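Local structure of penicillin-binding protein 2 (Pbp2) (Helicobacter pylori, 5LP5) at residues A267-Y273 with N296-F302; L319-E323 with N474-K480; H542-T546 with G568-G572; T52-I56 with L148-Y152. The protein probably cross-links peptidoglycan as a penicillin-binding transpeptidase in cell-shape maintenance, and forms a complex with the rod shape-determining protein MreC. All blocks are in the same frame, centred on the assembly; numbering follows the deposited sequence.

Contact 1 (A267-Y273 with N296-F302); sequences AGSYPEY and NPLLNRF
S269 shows how one serine hydroxyl can tie an edge strand to the loop beside it. Its OG, turned anti to the backbone N (chi1 166°), donates to L299 O at 2.9 Å, meeting a lone pair in the carbonyl plane, and accepts from R301 N at 3.0 Å with an N-H...O angle of 154°. Close packing surrounds this buried pair of bonds. The F302 ring is sandwiched: A267 CB lies over one face, 4.0 Å from the ring centroid in a CH-pi contact, and N300 OD1 covers the opposite one. The R301 chain runs extended past the serine until Y270 O sits above one face of its guanidinium, with L299 CD2 over the other. Polar partners then fix the group's rotation: R301 NH1 donates to N296 O at 3.2 Å, NE forms a salt bridge with E563, and NH2 reaches Y295 O.

The other end is looser, with P271 and L298 partly exposed. The side chains of P271, which follows a cis peptide bond, and P297 touch through their CB atoms, 4.3 Å apart, while L298 CD2 lies over one face of the Y273 ring in a CH-pi contact, 4.2 Å from its centroid. Beside them E272 turns back, its OE2 accepting from S269 N at 3.1 Å from above the carboxylate plane; its OE1 goes to S160 and H161. G268 and Y270 meanwhile pair with strand 252-258. Such a loop, packed along an outermost strand, borders the five-stranded antiparallel sheet of the penicillin-binding transpeptidase domain.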
loop_
_atom_site.group_PDB
_atom_site.type_symbol
_atom_site.label_atom_id
_atom_site.label_comp_id
_atom_site.label_asym_id
_atom_site.label_seq_id
_atom_site.Cartn_x
_atom_site.Cartn_y
_atom_site.Cartn_z
ATOM N N ALA A 267 19.491 -9.821 -11.464
ATOM C CA ALA A 267 20.085 -8.564 -11.926
ATOM C C ALA A 267 20.561 -7.790 -10.689
ATOM O O ALA A 267 19.820 -6.998 -10.075
ATOM C CB ALA A 267 19.092 -7.754 -12.726
ATOM N N GLY A 268 21.800 -8.050 -10.303
ATOM C CA GLY A 268 22.382 -7.365 -9.179
ATOM C C GLY A 268 23.325 -6.271 -9.602
ATOM O O GLY A 268 24.067 -6.435 -10.557
ATOM N N SER A 269 23.292 -5.154 -8.883
ATOM C CA SER A 269 24.276 -4.090 -9.060
ATOM C C SER A 269 24.781 -3.663 -7.703
ATOM O O SER A 269 23.991 -3.298 -6.848
ATOM C CB SER A 269 23.676 -2.879 -9.793
ATOM O OG SER A 269 24.540 -1.740 -9.682
ATOM N N TYR A 270 26.099 -3.675 -7.519
ATOM C CA TYR A 270 26.665 -3.603 -6.167
ATOM C C TYR A 270 27.683 -2.500 -5.987
ATOM O O TYR A 270 28.697 -2.455 -6.695
ATOM C CB TYR A 270 27.269 -4.948 -5.780
ATOM C CG TYR A 270 26.248 -6.034 -5.918
ATOM C CD1 TYR A 270 25.344 -6.295 -4.891
ATOM C CD2 TYR A 270 26.130 -6.765 -7.104
ATOM C CE1 TYR A 270 24.371 -7.286 -5.031
ATOM C CE2 TYR A 270 25.160 -7.748 -7.252
ATOM C CZ TYR A 270 24.287 -7.997 -6.210
ATOM O OH TYR A 270 23.341 -8.967 -6.312
ATOM N N PRO A 271 27.425 -1.613 -5.018
ATOM C CA PRO A 271 26.363 -1.681 -4.023
ATOM C C PRO A 271 24.946 -1.439 -4.499
ATOM O O PRO A 271 24.721 -0.565 -5.322
ATOM C CB PRO A 271 26.714 -0.537 -3.049
ATOM C CG PRO A 271 28.064 -0.059 -3.408
ATOM C CD PRO A 271 28.284 -0.433 -4.827
ATOM N N GLU A 272 23.997 -2.212 -3.971
ATOM C CA GLU A 272 22.572 -1.861 -4.006
ATOM C C GLU A 272 22.322 -0.794 -2.906
ATOM O O GLU A 272 23.223 -0.493 -2.124
ATOM C CB GLU A 272 21.693 -3.109 -3.754
ATOM C CG GLU A 272 21.890 -4.299 -4.696
ATOM C CD GLU A 272 21.052 -4.228 -5.961
ATOM O OE1 GLU A 272 20.434 -3.173 -6.197
ATOM O OE2 GLU A 272 21.015 -5.221 -6.728
ATOM N N TYR A 273 21.108 -0.232 -2.848
ATOM C CA TYR A 273 20.713 0.704 -1.778
ATOM C C TYR A 273 19.282 0.427 -1.323
ATOM O O TYR A 273 18.531 -0.231 -2.024
ATOM C CB TYR A 273 20.859 2.166 -2.226
ATOM C CG TYR A 273 19.965 2.582 -3.379
ATOM C CD1 TYR A 273 18.765 3.247 -3.156
ATOM C CD2 TYR A 273 20.320 2.310 -4.693
ATOM C CE1 TYR A 273 17.933 3.622 -4.215
ATOM C CE2 TYR A 273 19.497 2.677 -5.752
ATOM C CZ TYR A 273 18.304 3.335 -5.507
ATOM O OH TYR A 273 17.490 3.673 -6.558
ATOM N N ASN A 296 29.686 4.480 -5.035
ATOM C CA ASN A 296 28.640 4.941 -5.950
ATOM C C ASN A 296 27.426 3.984 -5.990
ATOM O O ASN A 296 27.238 3.233 -6.944
ATOM C CB ASN A 296 29.273 5.134 -7.334
ATOM C CG ASN A 296 28.403 5.910 -8.277
ATOM O OD1 ASN A 296 27.363 6.457 -7.899
ATOM N ND2 ASN A 296 28.820 5.958 -9.527
ATOM N N PRO A 297 26.604 4.005 -4.932
ATOM C CA PRO A 297 25.458 3.111 -4.788
ATOM C C PRO A 297 24.330 3.389 -5.775
ATOM O O PRO A 297 23.574 2.469 -6.118
ATOM C CB PRO A 297 24.958 3.392 -3.366
ATOM C CG PRO A 297 26.082 4.055 -2.676
ATOM C CD PRO A 297 26.757 4.855 -3.746
ATOM N N LEU A 298 24.211 4.636 -6.220
ATOM C CA LEU A 298 23.115 4.997 -7.097
ATOM C C LEU A 298 23.339 4.508 -8.511
ATOM O O LEU A 298 22.452 4.618 -9.344
ATOM C CB LEU A 298 22.924 6.496 -7.120
ATOM C CG LEU A 298 22.475 7.087 -5.794
ATOM C CD1 LEU A 298 22.453 8.599 -5.956
ATOM C CD2 LEU A 298 21.116 6.562 -5.328
ATOM N N LEU A 299 24.523 3.963 -8.780
ATOM C CA LEU A 299 24.857 3.510 -10.114
ATOM C C LEU A 299 24.270 2.133 -10.387
ATOM O O LEU A 299 24.506 1.174 -9.634
ATOM C CB LEU A 299 26.368 3.485 -10.314
ATOM C CG LEU A 299 26.849 3.141 -11.734
ATOM C CD1 LEU A 299 26.489 4.227 -12.728
ATOM C CD2 LEU A 299 28.347 2.869 -11.784
ATOM N N ASN A 300 23.485 2.073 -11.460
ATOM C CA ASN A 300 23.048 0.836 -12.051
ATOM C C ASN A 300 24.184 0.335 -12.943
ATOM O O ASN A 300 24.474 0.897 -13.987
ATOM C CB ASN A 300 21.767 1.061 -12.862
ATOM C CG ASN A 300 21.212 -0.221 -13.464
ATOM O OD1 ASN A 300 21.955 -1.067 -13.956
ATOM N ND2 ASN A 300 19.894 -0.363 -13.420
ATOM N N ARG A 301 24.823 -0.740 -12.517
ATOM C CA ARG A 301 25.993 -1.237 -13.199
ATOM C C ARG A 301 25.721 -2.276 -14.296
ATOM O O ARG A 301 26.622 -2.559 -15.077
ATOM C CB ARG A 301 26.933 -1.827 -12.165
ATOM C CG ARG A 301 27.564 -0.772 -11.275
ATOM C CD ARG A 301 28.531 -1.411 -10.291
ATOM N NE ARG A 301 29.345 -0.419 -9.595
ATOM C CZ ARG A 301 28.899 0.368 -8.618
ATOM N NH1 ARG A 301 27.618 0.316 -8.197
ATOM N NH2 ARG A 301 29.737 1.227 -8.058
ATOM N N PHE A 302 24.516 -2.854 -14.366
ATOM C CA PHE A 302 24.221 -3.797 -15.452
ATOM C C PHE A 302 23.660 -3.123 -16.727
ATOM O O PHE A 302 23.758 -3.688 -17.821
ATOM C CB PHE A 302 23.331 -4.984 -14.985
ATOM C CG PHE A 302 21.983 -4.592 -14.421
ATOM C CD1 PHE A 302 20.922 -4.258 -15.258
ATOM C CD2 PHE A 302 21.764 -4.588 -13.043
ATOM C CE1 PHE A 302 19.684 -3.885 -14.736
ATOM C CE2 PHE A 302 20.524 -4.224 -12.527
ATOM C CZ PHE A 302 19.484 -3.876 -13.377
#

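Contact 2 (L319-E323 with N474-K480); sequences LSFLE and NSFQKKK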
loop_
_atom_site.group_PDB
_atom_site.type_symbol
_atom_site.label_atom_id
_atom_site.label_comp_id
_atom_site.label_asym_id
_atom_site.label_seq_id
_atom_site.Cartn_x
_atom_site.Cartn_y
_atom_site.Cartn_z
ATOM N N LEU A 319 34.590 -15.233 -34.923
ATOM C CA LEU A 319 33.499 -15.455 -35.866
ATOM C C LEU A 319 33.634 -14.557 -37.100
ATOM O O LEU A 319 33.287 -14.963 -38.213
ATOM C CB LEU A 319 32.138 -15.265 -35.189
ATOM C CG LEU A 319 30.918 -15.400 -36.112
ATOM C CD1 LEU A 319 30.800 -16.805 -36.669
ATOM C CD2 LEU A 319 29.636 -14.991 -35.404
ATOM N N SER A 320 34.139 -13.347 -36.901
ATOM C CA SER A 320 34.391 -12.438 -38.010
ATOM C C SER A 320 35.542 -12.926 -38.897
ATOM O O SER A 320 35.466 -12.832 -40.122
ATOM C CB SER A 320 34.720 -11.039 -37.488
ATOM O OG SER A 320 34.631 -10.072 -38.532
ATOM N N PHE A 321 36.612 -13.431 -38.284
ATOM C CA PHE A 321 37.743 -13.968 -39.043
ATOM C C PHE A 321 37.268 -15.031 -40.016
ATOM O O PHE A 321 37.511 -14.953 -41.228
ATOM C CB PHE A 321 38.789 -14.620 -38.129
ATOM C CG PHE A 321 39.527 -13.663 -37.241
ATOM C CD1 PHE A 321 39.591 -12.304 -37.527
ATOM C CD2 PHE A 321 40.207 -14.143 -36.134
ATOM C CE1 PHE A 321 40.299 -11.451 -36.704
ATOM C CE2 PHE A 321 40.919 -13.292 -35.310
ATOM C CZ PHE A 321 40.967 -11.946 -35.595
ATOM N N LEU A 322 36.594 -16.035 -39.460
ATOM C CA LEU A 322 36.141 -17.187 -40.227
ATOM C C LEU A 322 35.217 -16.772 -41.347
ATOM O O LEU A 322 35.134 -17.441 -42.376
ATOM C CB LEU A 322 35.394 -18.158 -39.322
ATOM C CG LEU A 322 36.172 -18.798 -38.185
ATOM C CD1 LEU A 322 35.198 -19.450 -37.210
ATOM C CD2 LEU A 322 37.150 -19.809 -38.744
ATOM N N GLU A 323 34.504 -15.678 -41.132
ATOM C CA GLU A 323 33.512 -15.215 -42.077
ATOM C C GLU A 323 34.150 -14.435 -43.235
ATOM O O GLU A 323 33.740 -14.576 -44.395
ATOM C CB GLU A 323 32.510 -14.357 -41.319
ATOM C CG GLU A 323 31.362 -13.799 -42.126
ATOM C CD GLU A 323 30.358 -13.101 -41.240
ATOM O OE1 GLU A 323 30.628 -12.946 -40.025
ATOM O OE2 GLU A 323 29.308 -12.703 -41.772
ATOM N N ASN A 474 23.315 -15.228 -40.233
ATOM C CA ASN A 474 23.156 -15.960 -41.492
ATOM C C ASN A 474 23.423 -17.454 -41.255
ATOM O O ASN A 474 23.781 -17.869 -40.135
ATOM C CB ASN A 474 24.114 -15.409 -42.545
ATOM C CG ASN A 474 25.571 -15.539 -42.133
ATOM O OD1 ASN A 474 25.967 -16.475 -41.445
ATOM N ND2 ASN A 474 26.369 -14.581 -42.537
ATOM N N SER A 475 23.256 -18.243 -42.316
ATOM C CA SER A 475 23.540 -19.671 -42.287
ATOM C C SER A 475 24.956 -19.967 -41.800
ATOM O O SER A 475 25.159 -20.681 -40.800
ATOM C CB SER A 475 23.365 -20.256 -43.688
ATOM O OG SER A 475 22.005 -20.238 -44.067
ATOM N N PHE A 476 25.928 -19.411 -42.517
ATOM C CA PHE A 476 27.334 -19.710 -42.277
ATOM C C PHE A 476 27.707 -19.469 -40.815
ATOM O O PHE A 476 28.360 -20.309 -40.184
ATOM C CB PHE A 476 28.223 -18.861 -43.200
ATOM C CG PHE A 476 29.692 -19.013 -42.928
ATOM C CD1 PHE A 476 30.424 -20.030 -43.515
ATOM C CD2 PHE A 476 30.333 -18.153 -42.062
ATOM C CE1 PHE A 476 31.777 -20.173 -43.250
ATOM C CE2 PHE A 476 31.683 -18.289 -41.796
ATOM C CZ PHE A 476 32.408 -19.305 -42.385
ATOM N N GLN A 477 27.288 -18.320 -40.286
ATOM C CA GLN A 477 27.639 -17.928 -38.929
ATOM C C GLN A 477 27.104 -18.908 -37.885
ATOM O O GLN A 477 27.825 -19.264 -36.956
ATOM C CB GLN A 477 27.129 -16.522 -38.624
ATOM C CG GLN A 477 27.899 -15.421 -39.326
ATOM C CD GLN A 477 27.186 -14.094 -39.226
ATOM O OE1 GLN A 477 26.042 -13.960 -39.661
ATOM N NE2 GLN A 477 27.855 -13.110 -38.644
ATOM N N LYS A 478 25.853 -19.340 -38.045
ATOM C CA LYS A 478 25.241 -20.277 -37.106
ATOM C C LYS A 478 26.018 -21.594 -37.001
ATOM O O LYS A 478 26.254 -22.095 -35.895
ATOM C CB LYS A 478 23.789 -20.544 -37.488
ATOM C CG LYS A 478 22.850 -19.377 -37.218
ATOM C CD LYS A 478 21.414 -19.754 -37.539
ATOM C CE LYS A 478 20.445 -18.603 -37.346
ATOM N NZ LYS A 478 19.057 -19.089 -37.583
ATOM N N LYS A 479 26.428 -22.142 -38.145
ATOM C CA LYS A 479 27.236 -23.365 -38.153
ATOM C C LYS A 479 28.524 -23.213 -37.348
ATOM O O LYS A 479 28.893 -24.094 -36.568
ATOM C CB LYS A 479 27.597 -23.799 -39.580
ATOM C CG LYS A 479 28.709 -24.855 -39.595
ATOM C CD LYS A 479 28.792 -25.707 -40.855
ATOM C CE LYS A 479 29.391 -27.075 -40.514
ATOM N NZ LYS A 479 29.453 -28.010 -41.664
ATOM N N LYS A 480 29.202 -22.091 -37.538
ATOM C CA LYS A 480 30.460 -21.838 -36.850
ATOM C C LYS A 480 30.288 -21.658 -35.340
ATOM O O LYS A 480 31.253 -21.792 -34.588
ATOM C CB LYS A 480 31.156 -20.623 -37.456
ATOM C CG LYS A 480 31.552 -20.813 -38.909
ATOM C CD LYS A 480 32.514 -21.979 -39.107
ATOM C CE LYS A 480 32.569 -22.435 -40.557
ATOM N NZ LYS A 480 33.337 -23.701 -40.671
#
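E323 and Q477 meet because their torsions send two long side chains toward the same line between the helices. E323 has CG opposite its backbone N (chi1 -179°) and continues extended, whereas Q477 places CG beside its own backbone N (chi1 -72°). The chains cross with the carboxylate and amide planes well away from parallel, and E323 OE1 comes to 3.1 Å from Q477 NE2. That NE2 donates to E389, while OE1 has a weak bond to T386, so Q477 has a firm partner outside the pair and E323 a weak one.

The amide's other end serves its own helix. Q477 OE1 accepts from N474 N at 3.1 Å in a nearly straight bond, and the N474 side chain caps the helix by accepting from Q477 N. N474 ND2 is left facing E323 OE2 across the contact at 3.6 Å.

F476 reaches the far helix along a different line: its CZ lies 3.3 Å from L322 O and its CE2 3.6 Å from E323 CA, while K480 CG covers one face of the ring. Further along, L319 CD1 packs on K480 CB at 3.9 Å, and L322 CD1 touches K480 CD at 4.1 Å. Bent at chi2, the lysine offers its methylenes to the leucines and carries NZ to a salt bridge with E329.

The local axes approach to 10.3 Å and run at 127° to each other. N474 and Q477 form a capping box at the start of helix 475-493, packed in the transpeptidase domain against helix 314-324.

Contact 3 (H542-T546 with G568-G572); sequences HAWIT and GSKLG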
loop_
_atom_site.group_PDB
_atom_site.type_symbol
_atom_site.label_atom_id
_atom_site.label_comp_id
_atom_site.label_asym_id
_atom_site.label_seq_id
_atom_site.Cartn_x
_atom_site.Cartn_y
_atom_site.Cartn_z
ATOM N N HIS A 542 39.582 -4.745 -13.861
ATOM C CA HIS A 542 38.263 -5.335 -13.628
ATOM C C HIS A 542 38.227 -6.768 -14.170
ATOM O O HIS A 542 39.044 -7.144 -15.025
ATOM C CB HIS A 542 37.145 -4.542 -14.312
ATOM C CG HIS A 542 37.113 -3.093 -13.963
ATOM N ND1 HIS A 542 37.130 -2.635 -12.666
ATOM C CD2 HIS A 542 37.036 -1.995 -14.749
ATOM C CE1 HIS A 542 37.086 -1.315 -12.668
ATOM N NE2 HIS A 542 37.035 -0.900 -13.921
ATOM N N ALA A 543 37.260 -7.547 -13.684
ATOM C CA ALA A 543 37.203 -8.974 -13.981
ATOM C C ALA A 543 35.871 -9.382 -14.593
ATOM O O ALA A 543 34.823 -9.070 -14.043
ATOM C CB ALA A 543 37.447 -9.776 -12.711
ATOM N N TRP A 544 35.925 -10.101 -15.711
ATOM C CA TRP A 544 34.734 -10.606 -16.374
ATOM C C TRP A 544 34.720 -12.129 -16.346
ATOM O O TRP A 544 35.772 -12.776 -16.275
ATOM C CB TRP A 544 34.696 -10.189 -17.848
ATOM C CG TRP A 544 34.243 -8.795 -18.141
ATOM C CD1 TRP A 544 35.035 -7.700 -18.343
ATOM C CD2 TRP A 544 32.898 -8.347 -18.306
ATOM N NE1 TRP A 544 34.269 -6.604 -18.613
ATOM C CE2 TRP A 544 32.952 -6.968 -18.598
ATOM C CE3 TRP A 544 31.651 -8.970 -18.224
ATOM C CZ2 TRP A 544 31.810 -6.206 -18.802
ATOM C CZ3 TRP A 544 30.521 -8.217 -18.444
ATOM C CH2 TRP A 544 30.604 -6.854 -18.725
ATOM N N ILE A 545 33.509 -12.681 -16.425
ATOM C CA ILE A 545 33.279 -14.080 -16.758
ATOM C C ILE A 545 31.831 -14.192 -17.207
ATOM O O ILE A 545 30.921 -13.724 -16.530
ATOM C CB ILE A 545 33.557 -15.025 -15.570
ATOM C CG1 ILE A 545 33.369 -16.497 -15.976
ATOM C CG2 ILE A 545 32.693 -14.654 -14.367
ATOM C CD1 ILE A 545 34.104 -17.478 -15.089
ATOM N N THR A 546 31.627 -14.766 -18.383
ATOM C CA THR A 546 30.290 -15.009 -18.894
ATOM C C THR A 546 30.250 -16.476 -19.257
ATOM O O THR A 546 31.268 -17.098 -19.397
ATOM C CB THR A 546 29.964 -14.090 -20.080
ATOM O OG1 THR A 546 28.562 -14.114 -20.347
ATOM C CG2 THR A 546 30.727 -14.507 -21.318
ATOM N N GLY A 568 39.908 -12.396 -14.602
ATOM C CA GLY A 568 38.639 -13.052 -14.946
ATOM C C GLY A 568 38.475 -14.457 -14.420
ATOM O O GLY A 568 37.374 -14.858 -14.071
ATOM N N SER A 569 39.579 -15.190 -14.359
ATOM C CA SER A 569 39.599 -16.555 -13.855
ATOM C C SER A 569 39.262 -16.611 -12.366
ATOM O O SER A 569 38.654 -17.564 -11.900
ATOM C CB SER A 569 40.977 -17.163 -14.100
ATOM O OG SER A 569 41.013 -18.537 -13.762
ATOM N N LYS A 570 39.627 -15.560 -11.640
ATOM C CA LYS A 570 39.362 -15.424 -10.204
ATOM C C LYS A 570 37.857 -15.423 -9.862
ATOM O O LYS A 570 37.490 -15.444 -8.700
ATOM C CB LYS A 570 40.024 -14.115 -9.735
ATOM C CG LYS A 570 40.623 -14.086 -8.332
ATOM C CD LYS A 570 41.931 -13.274 -8.293
ATOM C CE LYS A 570 41.943 -12.134 -7.268
ATOM N NZ LYS A 570 41.567 -12.554 -5.889
ATOM N N LEU A 571 37.003 -15.399 -10.876
ATOM C CA LEU A 571 35.560 -15.339 -10.686
ATOM C C LEU A 571 34.833 -16.657 -10.942
ATOM O O LEU A 571 33.594 -16.700 -10.937
ATOM C CB LEU A 571 34.969 -14.295 -11.628
ATOM C CG LEU A 571 35.422 -12.860 -11.448
ATOM C CD1 LEU A 571 34.587 -11.991 -12.387
ATOM C CD2 LEU A 571 35.251 -12.432 -9.993
ATOM N N GLY A 572 35.585 -17.722 -11.189
ATOM C CA GLY A 572 34.994 -19.041 -11.370
ATOM C C GLY A 572 34.302 -19.565 -10.124
ATOM O O GLY A 572 33.352 -20.325 -10.230
#
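L571 lays its isobutyl group along two residues on one side of a strand, CD1 meeting A543 CB at 3.6 Å and its CB meeting I545 CG2 at the same 3.6 Å. Its CG stands beside the backbone N (chi1 -62°), which leaves CD1 against the strand backbone, 3.4 Å from A543 O. L571 and I545 lie alongside each other, running opposite ways and presenting flanks to one another. I545 puts CG1 opposite its backbone N (chi1 -177°), and with the next torsion extended as well, its CD1 reaches G572 CA at 4.1 Å.

Between these two patches G568, without a side chain, lies against the backbone at W544, and its nearest CA neighbour in the strand is A543. The 3-10 turn that follows is held by L571 N donating to G568 O at 3.3 Å, and it places L571 at the N-cap of helix 572-584.

W544 points its side chain to the other side of the sheet, where NE1 bonds to P308 O. A543 and I545 pair through their backbones with strand 556-562, and W544 with strand 511-517, while G568 N finds T516 OG1.

With the strand backbone paired to its neighbours on both sides and no hydrogen bond shared by the two segments, adhesion here probably rests on shape and the hydrophobic effect: small aliphatic groups fix the turn to the central sheet just before the last helix.

Contact 4 (T52-I56 with L148-Y152); sequences TRGNI and LDKRY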
loop_
_atom_site.group_PDB
_atom_site.type_symbol
_atom_site.label_atom_id
_atom_site.label_comp_id
_atom_site.label_asym_id
_atom_site.label_seq_id
_atom_site.Cartn_x
_atom_site.Cartn_y
_atom_site.Cartn_z
ATOM N N THR A 52 -5.428 2.021 -5.654
ATOM C CA THR A 52 -4.205 1.833 -4.873
ATOM C C THR A 52 -3.113 1.396 -5.826
ATOM O O THR A 52 -3.366 0.605 -6.733
ATOM C CB THR A 52 -4.420 0.782 -3.739
ATOM O OG1 THR A 52 -3.351 0.854 -2.781
ATOM C CG2 THR A 52 -4.522 -0.646 -4.291
ATOM N N ARG A 53 -1.909 1.925 -5.649
ATOM C CA ARG A 53 -0.817 1.609 -6.588
ATOM C C ARG A 53 -0.496 0.138 -6.590
ATOM O O ARG A 53 -0.375 -0.463 -5.531
ATOM C CB ARG A 53 0.451 2.404 -6.301
ATOM C CG ARG A 53 1.545 2.165 -7.329
ATOM C CD ARG A 53 2.761 3.057 -7.087
ATOM N NE ARG A 53 3.852 2.710 -8.000
ATOM C CZ ARG A 53 4.125 3.342 -9.139
ATOM N NH1 ARG A 53 3.417 4.403 -9.522
ATOM N NH2 ARG A 53 5.129 2.913 -9.887
ATOM N N GLY A 54 -0.359 -0.424 -7.791
ATOM C CA GLY A 54 -0.227 -1.879 -7.985
ATOM C C GLY A 54 0.984 -2.520 -7.321
ATOM O O GLY A 54 2.036 -1.896 -7.177
ATOM N N ASN A 55 0.828 -3.780 -6.922
ATOM C CA ASN A 55 1.914 -4.533 -6.295
ATOM C C ASN A 55 2.894 -5.037 -7.333
ATOM O O ASN A 55 2.504 -5.368 -8.458
ATOM C CB ASN A 55 1.383 -5.751 -5.549
ATOM C CG ASN A 55 0.650 -5.398 -4.278
ATOM O OD1 ASN A 55 0.821 -4.323 -3.712
ATOM N ND2 ASN A 55 -0.180 -6.324 -3.817
ATOM N N ILE A 56 4.161 -5.122 -6.938
ATOM C CA ILE A 56 5.177 -5.747 -7.775
ATOM C C ILE A 56 5.555 -7.114 -7.204
ATOM O O ILE A 56 5.941 -7.236 -6.030
ATOM C CB ILE A 56 6.439 -4.860 -7.961
ATOM C CG1 ILE A 56 6.059 -3.564 -8.661
ATOM C CG2 ILE A 56 7.496 -5.570 -8.806
ATOM C CD1 ILE A 56 7.174 -2.539 -8.742
ATOM N N LEU A 148 -4.062 6.790 4.516
ATOM C CA LEU A 148 -3.172 7.086 3.390
ATOM C C LEU A 148 -2.342 5.853 3.046
ATOM O O LEU A 148 -2.143 4.977 3.876
ATOM C CB LEU A 148 -2.184 8.199 3.759
ATOM C CG LEU A 148 -2.701 9.523 4.294
ATOM C CD1 LEU A 148 -1.531 10.332 4.847
ATOM C CD2 LEU A 148 -3.433 10.290 3.207
ATOM N N ASP A 149 -1.820 5.818 1.826
ATOM C CA ASP A 149 -0.883 4.790 1.398
ATOM C C ASP A 149 0.563 5.276 1.430
ATOM O O ASP A 149 0.856 6.389 1.047
ATOM C CB ASP A 149 -1.215 4.318 -0.025
ATOM C CG ASP A 149 -2.134 3.124 -0.038
ATOM O OD1 ASP A 149 -2.185 2.436 1.016
ATOM O OD2 ASP A 149 -2.790 2.871 -1.089
ATOM N N LYS A 150 1.454 4.410 1.880
ATOM C CA LYS A 150 2.881 4.646 1.828
ATOM C C LYS A 150 3.509 3.440 1.158
ATOM O O LYS A 150 3.226 2.324 1.541
ATOM C CB LYS A 150 3.430 4.828 3.245
ATOM C CG LYS A 150 4.775 4.201 3.510
ATOM C CD LYS A 150 5.240 4.550 4.917
ATOM C CE LYS A 150 5.812 3.340 5.628
ATOM N NZ LYS A 150 6.582 3.776 6.805
ATOM N N ARG A 151 4.334 3.641 0.143
ATOM C CA ARG A 151 4.951 2.532 -0.562
ATOM C C ARG A 151 5.870 1.806 0.403
ATOM O O ARG A 151 6.419 2.397 1.347
ATOM C CB ARG A 151 5.736 3.041 -1.776
ATOM C CG ARG A 151 6.063 1.991 -2.841
ATOM C CD ARG A 151 4.808 1.506 -3.570
ATOM N NE ARG A 151 5.095 0.848 -4.855
ATOM C CZ ARG A 151 4.235 0.070 -5.516
ATOM N NH1 ARG A 151 3.016 -0.142 -5.039
ATOM N NH2 ARG A 151 4.583 -0.501 -6.663
ATOM N N TYR A 152 6.029 0.510 0.170
ATOM C CA TYR A 152 6.842 -0.340 1.041
ATOM C C TYR A 152 7.539 -1.462 0.271
ATOM O O TYR A 152 6.907 -2.228 -0.446
ATOM C CB TYR A 152 5.971 -0.931 2.149
ATOM C CG TYR A 152 6.738 -1.777 3.139
ATOM C CD1 TYR A 152 7.670 -1.206 4.014
ATOM C CD2 TYR A 152 6.542 -3.144 3.192
ATOM C CE1 TYR A 152 8.386 -1.987 4.907
ATOM C CE2 TYR A 152 7.231 -3.930 4.090
ATOM C CZ TYR A 152 8.151 -3.357 4.942
ATOM O OH TYR A 152 8.838 -4.172 5.808
#
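R151 and G54 meet through a two-pronged grip on a single carbonyl. R151 NH1 and NH2 each donate to G54 O at 2.9 Å, and the oxygen lies in the guanidinium plane. NH2 approaches nearly along the carbonyl axis (176°), whereas NH1 comes from above the carbonyl plane. The bend in R151 at chi2 (68°) brings the group to the G54 carbonyl. Its remaining donors are engaged too: NE forms a salt bridge with E192, and NH1 also bonds N67 OD1.

R53 extends across it at about a right angle, its NE over one face of the R151 guanidinium and 3.6 Å from R151 NH2. The two guanidinium planes are nearly perpendicular. Both arginines gather round E192, which takes R53 NH2 on its other oxygen and probably offsets their like charges; R53 NH1 goes to N196. The frame for this network is a mixed sheet in the dimerisation domain, where strand 144-152 pairs antiparallel with strand 63-76 and segment 52-56 leads into strand 56-57.

At the other, partly exposed end, T52 OG1 donates to D149 OD2 at 2.7 Å, arriving on the syn side, 29° out of the carboxylate plane. N67 ND2 donates to R53 O and, weakly, to T52 OG1. Y220 and T221 of the MreC chain pack on T52 and D149 respectively.

Contacts 1, 3 and 4 are buried, contact 2 only partly. Contacts 1 and 3 serve the same five-stranded sheet, their centres 18 Å apart: one borders an outermost strand, 264-270, the other a strand within it. Their chemistry differs accordingly. The edge strand gives a serine hydroxyl that bonds the loop's backbone, whereas the inner strand meets its turn through aliphatic groups and backbone, without a hydrogen bond between them. Contact 2, between helices of the same domain, mixes leucines with amide, carboxylate and lysine groups. Contact 4 stands alone in the dimerisation domain, about 50 Å from contact 2 between centres; it rests on arginine and threonine hydrogen bonds, with charges balanced from outside, and it alone touches MreC.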